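Local coordinates for Poly(Beta-D-mannuronate) lyase (Pseudopedobacter saltans, PDB 7O79), which probably cleaves poly(beta-D-mannuronate), the mannuronate polymer of alginate, as a polysaccharide lyase of family 6 built on a parallel beta-helix, at residues 198-203 against 223-228; 218-223 against 243-248. All blocks are in the same frame, centred on the assembly; numbering follows the deposited sequence.

Contact 1: 198-203 against 223-228; sequences NLFERA and NTVIST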
loop_
_atom_site.group_PDB
_atom_site.type_symbol
_atom_site.label_atom_id
_atom_site.label_comp_id
_atom_site.label_asym_id
_atom_site.label_seq_id
_atom_site.Cartn_x
_atom_site.Cartn_y
_atom_site.Cartn_z
ATOM N N ASN A 198 8.667 -1.703 -5.845
ATOM C CA ASN A 198 7.672 -2.273 -6.745
ATOM C C ASN A 198 7.338 -1.281 -7.858
ATOM O O ASN A 198 7.511 -0.065 -7.712
ATOM C CB ASN A 198 6.391 -2.646 -5.994
ATOM C CG ASN A 198 6.642 -3.617 -4.872
ATOM O OD1 ASN A 198 6.915 -4.795 -5.104
ATOM N ND2 ASN A 198 6.619 -3.110 -3.641
ATOM N N LEU A 199 6.837 -1.818 -8.965
ATOM C CA LEU A 199 6.381 -1.039 -10.111
ATOM C C LEU A 199 4.865 -1.136 -10.236
ATOM O O LEU A 199 4.309 -2.236 -10.344
ATOM C CB LEU A 199 7.052 -1.522 -11.391
ATOM C CG LEU A 199 6.648 -0.821 -12.689
ATOM C CD1 LEU A 199 6.941 0.669 -12.657
ATOM C CD2 LEU A 199 7.358 -1.448 -13.878
ATOM N N PHE A 200 4.197 -0.003 -10.320
ATOM C CA PHE A 200 2.775 0.050 -10.530
ATOM C C PHE A 200 2.530 0.740 -11.885
ATOM O O PHE A 200 3.052 1.792 -12.121
ATOM C CB PHE A 200 2.064 0.855 -9.459
ATOM C CG PHE A 200 2.244 0.354 -8.066
ATOM C CD1 PHE A 200 3.402 0.585 -7.367
ATOM C CD2 PHE A 200 1.222 -0.276 -7.425
ATOM C CE1 PHE A 200 3.540 0.146 -6.080
ATOM C CE2 PHE A 200 1.363 -0.720 -6.146
ATOM C CZ PHE A 200 2.517 -0.512 -5.474
ATOM N N GLU A 201 1.784 0.119 -12.773
ATOM C CA GLU A 201 1.451 0.733 -14.034
ATOM C C GLU A 201 -0.027 0.594 -14.312
ATOM O O GLU A 201 -0.489 -0.478 -14.535
ATOM C CB GLU A 201 2.255 0.110 -15.136
ATOM C CG GLU A 201 2.098 0.777 -16.477
ATOM C CD GLU A 201 3.422 1.039 -17.112
ATOM O OE1 GLU A 201 4.416 0.460 -16.657
ATOM O OE2 GLU A 201 3.474 1.829 -18.071
ATOM N N ARG A 202 -0.716 1.705 -14.404
ATOM C CA ARG A 202 -2.158 1.719 -14.562
ATOM C C ARG A 202 -2.847 0.770 -13.574
ATOM O O ARG A 202 -3.766 0.094 -13.911
ATOM C CB ARG A 202 -2.562 1.476 -16.012
ATOM C CG ARG A 202 -2.269 2.682 -16.865
ATOM C CD ARG A 202 -1.943 2.364 -18.302
ATOM N NE ARG A 202 -1.989 3.576 -19.113
ATOM C CZ ARG A 202 -0.959 4.325 -19.498
ATOM N NH1 ARG A 202 0.279 4.034 -19.195
ATOM N NH2 ARG A 202 -1.191 5.385 -20.219
ATOM N N ALA A 203 -2.375 0.772 -12.340
ATOM C CA ALA A 203 -2.888 -0.090 -11.270
ATOM C C ALA A 203 -4.039 0.591 -10.537
ATOM O O ALA A 203 -4.055 0.705 -9.307
ATOM C CB ALA A 203 -1.767 -0.471 -10.310
ATOM N N ASN A 223 9.316 2.743 -4.665
ATOM C CA ASN A 223 8.350 2.252 -5.636
ATOM C C ASN A 223 8.198 3.242 -6.791
ATOM O O ASN A 223 8.361 4.453 -6.624
ATOM C CB ASN A 223 6.993 2.049 -4.971
ATOM C CG ASN A 223 7.049 1.035 -3.844
ATOM O OD1 ASN A 223 7.066 -0.180 -4.079
ATOM N ND2 ASN A 223 7.122 1.531 -2.613
ATOM N N THR A 224 7.833 2.719 -7.957
ATOM C CA THR A 224 7.563 3.536 -9.136
ATOM C C THR A 224 6.095 3.368 -9.505
ATOM O O THR A 224 5.639 2.243 -9.741
ATOM C CB THR A 224 8.484 3.129 -10.298
ATOM O OG1 THR A 224 9.833 3.493 -9.982
ATOM C CG2 THR A 224 8.087 3.842 -11.583
ATOM N N VAL A 225 5.350 4.476 -9.525
ATOM C CA VAL A 225 3.908 4.463 -9.788
ATOM C C VAL A 225 3.643 5.274 -11.050
ATOM O O VAL A 225 3.743 6.507 -11.038
ATOM C CB VAL A 225 3.095 5.016 -8.604
ATOM C CG1 VAL A 225 1.633 4.966 -8.916
ATOM C CG2 VAL A 225 3.395 4.232 -7.314
ATOM N N ILE A 226 3.251 4.595 -12.125
ATOM C CA ILE A 226 3.154 5.203 -13.447
ATOM C C ILE A 226 1.687 5.262 -13.857
ATOM O O ILE A 226 1.005 4.228 -13.901
ATOM C CB ILE A 226 3.982 4.430 -14.483
ATOM C CG1 ILE A 226 5.475 4.512 -14.131
ATOM C CG2 ILE A 226 3.750 5.005 -15.879
ATOM C CD1 ILE A 226 6.377 3.786 -15.123
ATOM N N SER A 227 1.194 6.479 -14.103
ATOM C CA SER A 227 -0.111 6.711 -14.738
ATOM C C SER A 227 -1.248 5.972 -14.029
ATOM O O SER A 227 -2.056 5.277 -14.656
ATOM C CB SER A 227 -0.051 6.318 -16.220
ATOM O OG SER A 227 -1.281 6.581 -16.874
ATOM N N THR A 228 -1.328 6.131 -12.709
ATOM C CA THR A 228 -2.283 5.374 -11.903
ATOM C C THR A 228 -3.209 6.316 -11.153
ATOM O O THR A 228 -2.752 7.282 -10.527
ATOM C CB THR A 228 -1.573 4.437 -10.913
ATOM O OG1 THR A 228 -0.707 3.549 -11.631
ATOM C CG2 THR A 228 -2.593 3.625 -10.089
#
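The amide oxygen OD1 of N223 is gripped twice by N198. The backbone N of N198 lies 2.8 Å from OD1, above the carbonyl plane. ND2 of N198 lies 3.0 Å from OD1, in that plane. CG of N223 is anti to its carbonyl carbon (chi1 -61°), and from there the amide runs alongside that of N198, pointing the same way, their planes 12° apart. ND2 of N223 is bonded to I195 O, and N198 is held by C159 and V156. For N223, an alanine here would probably leave the N198 backbone N-H without this acceptor, and N198 ND2 with V156 O but without its bond across the coils. Beyond the asparagines, strands 199-201 and 224-226 pair in parallel register. The F200 N to T224 O bond is the shortest, at 2.7 Å. T224 O also sits at the F200 ring edge. CG2 of V225 meets CD1 of the ring at 3.6 Å, obliquely. On the other face L199 CD1 touches T224 CG2 at 3.5 Å and I226 CD1 at 4.0 Å. At the turn I226 O accepts from R202 N and from T228 OG1. S227 OG lies over the centre of one face of the R202 guanidinium, 3.4 Å above its plane. The pair joins two successive coils of the beta-helix. F200 and V225 point inward onto strand 209-214, and strand 155-162 flanks 198-203 on its other side.

Contact 2: 218-223 against 243-248; sequences NKVIGN and EENFIF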
loop_
_atom_site.group_PDB
_atom_site.type_symbol
_atom_site.label_atom_id
_atom_site.label_comp_id
_atom_site.label_asym_id
_atom_site.label_seq_id
_atom_site.Cartn_x
_atom_site.Cartn_y
_atom_site.Cartn_z
ATOM N N ASN A 218 5.133 1.296 8.967
ATOM C CA ASN A 218 5.257 0.699 7.663
ATOM C C ASN A 218 6.258 1.465 6.813
ATOM O O ASN A 218 6.501 2.605 7.053
ATOM C CB ASN A 218 3.902 0.649 6.997
ATOM C CG ASN A 218 2.916 -0.190 7.781
ATOM O OD1 ASN A 218 3.097 -1.345 7.943
ATOM N ND2 ASN A 218 1.930 0.424 8.291
ATOM N N LYS A 219 6.848 0.786 5.849
ATOM C CA LYS A 219 7.800 1.375 4.931
ATOM C C LYS A 219 7.377 1.278 3.467
ATOM O O LYS A 219 7.317 0.213 2.923
ATOM C CB LYS A 219 9.150 0.705 5.074
ATOM C CG LYS A 219 9.592 0.483 6.488
ATOM C CD LYS A 219 9.876 1.816 7.101
ATOM C CE LYS A 219 11.017 1.803 8.082
ATOM N NZ LYS A 219 10.462 2.002 9.424
ATOM N N VAL A 220 7.167 2.421 2.839
ATOM C CA VAL A 220 6.798 2.530 1.440
ATOM C C VAL A 220 8.018 3.210 0.811
ATOM O O VAL A 220 8.153 4.389 0.873
ATOM C CB VAL A 220 5.501 3.307 1.257
ATOM C CG1 VAL A 220 5.112 3.315 -0.184
ATOM C CG2 VAL A 220 4.401 2.657 2.050
ATOM N N ILE A 221 8.885 2.397 0.213
ATOM C CA ILE A 221 10.237 2.805 -0.185
ATOM C C ILE A 221 10.485 2.448 -1.643
ATOM O O ILE A 221 10.283 1.297 -2.042
ATOM C CB ILE A 221 11.326 2.121 0.665
ATOM C CG1 ILE A 221 11.035 2.174 2.158
ATOM C CG2 ILE A 221 12.691 2.749 0.382
ATOM C CD1 ILE A 221 10.816 3.568 2.648
ATOM N N GLY A 222 10.942 3.423 -2.429
ATOM C CA GLY A 222 11.533 3.121 -3.728
ATOM C C GLY A 222 10.612 2.474 -4.738
ATOM O O GLY A 222 11.083 1.736 -5.603
ATOM N N ASN A 223 9.316 2.743 -4.665
ATOM C CA ASN A 223 8.350 2.252 -5.636
ATOM C C ASN A 223 8.198 3.242 -6.791
ATOM O O ASN A 223 8.361 4.453 -6.624
ATOM C CB ASN A 223 6.993 2.049 -4.971
ATOM C CG ASN A 223 7.049 1.035 -3.844
ATOM O OD1 ASN A 223 7.066 -0.180 -4.079
ATOM N ND2 ASN A 223 7.122 1.531 -2.613
ATOM N N GLU A 243 9.237 7.069 1.314
ATOM C CA GLU A 243 10.530 7.615 0.914
ATOM C C GLU A 243 10.966 7.082 -0.434
ATOM O O GLU A 243 10.756 5.911 -0.742
ATOM C CB GLU A 243 11.631 7.294 1.935
ATOM C CG GLU A 243 11.434 7.970 3.262
ATOM C CD GLU A 243 12.544 7.658 4.255
ATOM O OE1 GLU A 243 12.619 8.376 5.280
ATOM O OE2 GLU A 243 13.288 6.673 4.037
ATOM N N GLU A 244 11.592 7.958 -1.218
ATOM C CA GLU A 244 12.308 7.585 -2.440
ATOM C C GLU A 244 11.409 6.932 -3.480
ATOM O O GLU A 244 11.876 6.120 -4.286
ATOM C CB GLU A 244 13.511 6.693 -2.124
ATOM C CG GLU A 244 14.617 7.441 -1.383
ATOM C CD GLU A 244 15.489 6.524 -0.545
ATOM O OE1 GLU A 244 15.618 6.776 0.669
ATOM O OE2 GLU A 244 16.040 5.549 -1.096
ATOM N N ASN A 245 10.125 7.301 -3.491
ATOM C CA ASN A 245 9.186 6.797 -4.483
ATOM C C ASN A 245 9.157 7.728 -5.689
ATOM O O ASN A 245 9.529 8.898 -5.603
ATOM C CB ASN A 245 7.767 6.667 -3.909
ATOM C CG ASN A 245 7.699 5.725 -2.725
ATOM O OD1 ASN A 245 7.692 4.505 -2.899
ATOM N ND2 ASN A 245 7.643 6.284 -1.506
ATOM N N PHE A 246 8.727 7.185 -6.823
ATOM C CA PHE A 246 8.575 7.943 -8.055
ATOM C C PHE A 246 7.131 7.824 -8.500
ATOM O O PHE A 246 6.645 6.717 -8.741
ATOM C CB PHE A 246 9.496 7.429 -9.158
ATOM C CG PHE A 246 10.956 7.686 -8.915
ATOM C CD1 PHE A 246 11.562 8.833 -9.405
ATOM C CD2 PHE A 246 11.740 6.745 -8.255
ATOM C CE1 PHE A 246 12.914 9.064 -9.207
ATOM C CE2 PHE A 246 13.102 6.977 -8.053
ATOM C CZ PHE A 246 13.680 8.136 -8.540
ATOM N N ILE A 247 6.449 8.949 -8.618
ATOM C CA ILE A 247 5.075 8.951 -9.096
ATOM C C ILE A 247 5.076 9.741 -10.401
ATOM O O ILE A 247 5.187 10.970 -10.397
ATOM C CB ILE A 247 4.100 9.519 -8.056
ATOM C CG1 ILE A 247 4.204 8.686 -6.771
ATOM C CG2 ILE A 247 2.658 9.503 -8.573
ATOM C CD1 ILE A 247 3.278 9.128 -5.665
ATOM N N PHE A 248 4.991 9.023 -11.526
ATOM C CA PHE A 248 4.930 9.611 -12.864
ATOM C C PHE A 248 3.483 9.504 -13.325
ATOM O O PHE A 248 3.078 8.510 -13.922
ATOM C CB PHE A 248 5.864 8.899 -13.839
ATOM C CG PHE A 248 7.315 8.965 -13.462
ATOM C CD1 PHE A 248 8.051 10.114 -13.681
ATOM C CD2 PHE A 248 7.955 7.859 -12.925
ATOM C CE1 PHE A 248 9.394 10.184 -13.333
ATOM C CE2 PHE A 248 9.307 7.920 -12.585
ATOM C CZ PHE A 248 10.026 9.090 -12.797
#
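Hydrogen bonds of the N245 side-chain amide tie the bend of 218-223 to that of 243-248. Its OD1 accepts from N223 N and N223 ND2, both at 3.0 Å. The N223 ND2 bond runs nearly along the C=O axis of the N245 amide, and the two amide planes are only 6° apart. N223 ND2 also bonds I195 O, while N223 OD1 is taken by N198 N. CG of N245 is anti to its carbonyl carbon (chi1 -60°), beside its backbone N, and from there OD1 meets N223. ND2 of N245 turns to V220 O, 3.1 Å away, and stands above that carbonyl's plane. It also bonds to OD1 of N270, so the asparagine ladder continues. V220 crosses N245 at about a right angle; its methyl CG1 lies 3.9 Å from OD1 and makes no polar bond.

Backbone bonds make up the second group. V220 O takes E243 N at 2.9 Å as well as the amide, so two donors share it. G222 N reaches E243 O, and F246 N reaches N223 O at 2.8 Å. The bridge of I221 with E243 is parallel, and a CA-H...O contact from I221 CA to E243 O adds to it. At the bend, G222 CA separately meets E244 O at 3.1 Å. G222 and E244 both have positive phi.

Apolar contact is slight. I221 and E243 lie side by side, and CD1 of I221 touches CB of E243 at 3.9 Å. Inward, V220 packs on I211 and L213 of strand 209-214.

The chemistry implies a bend held by polar groups more than by side-chain packing. Stacked buried asparagines are a known feature of parallel beta-helices. Here N245 satisfies both ends of its amide with partners on adjacent coils, which would fix its rotation.

Both contacts join neighbouring coils of the same beta-helix, and both use strand 219-226. N223 belongs to each: its side chain accepts in contact 1 and donates in contact 2. Contact 1 is the more buried, with nine of its twelve touching residues buried. Contact 2 is partly buried, with three of eight. Contact 1 is a regular parallel strand pair with apolar packing on both faces. Contact 2 is centred on the bend before such a pair, and amide and backbone bonds dominate it. The two also meet directly. V225 N lies 2.7 Å from F246 O and S227 N 2.8 Å from F248 O, both probable hydrogen bonds that carry the pairing onward.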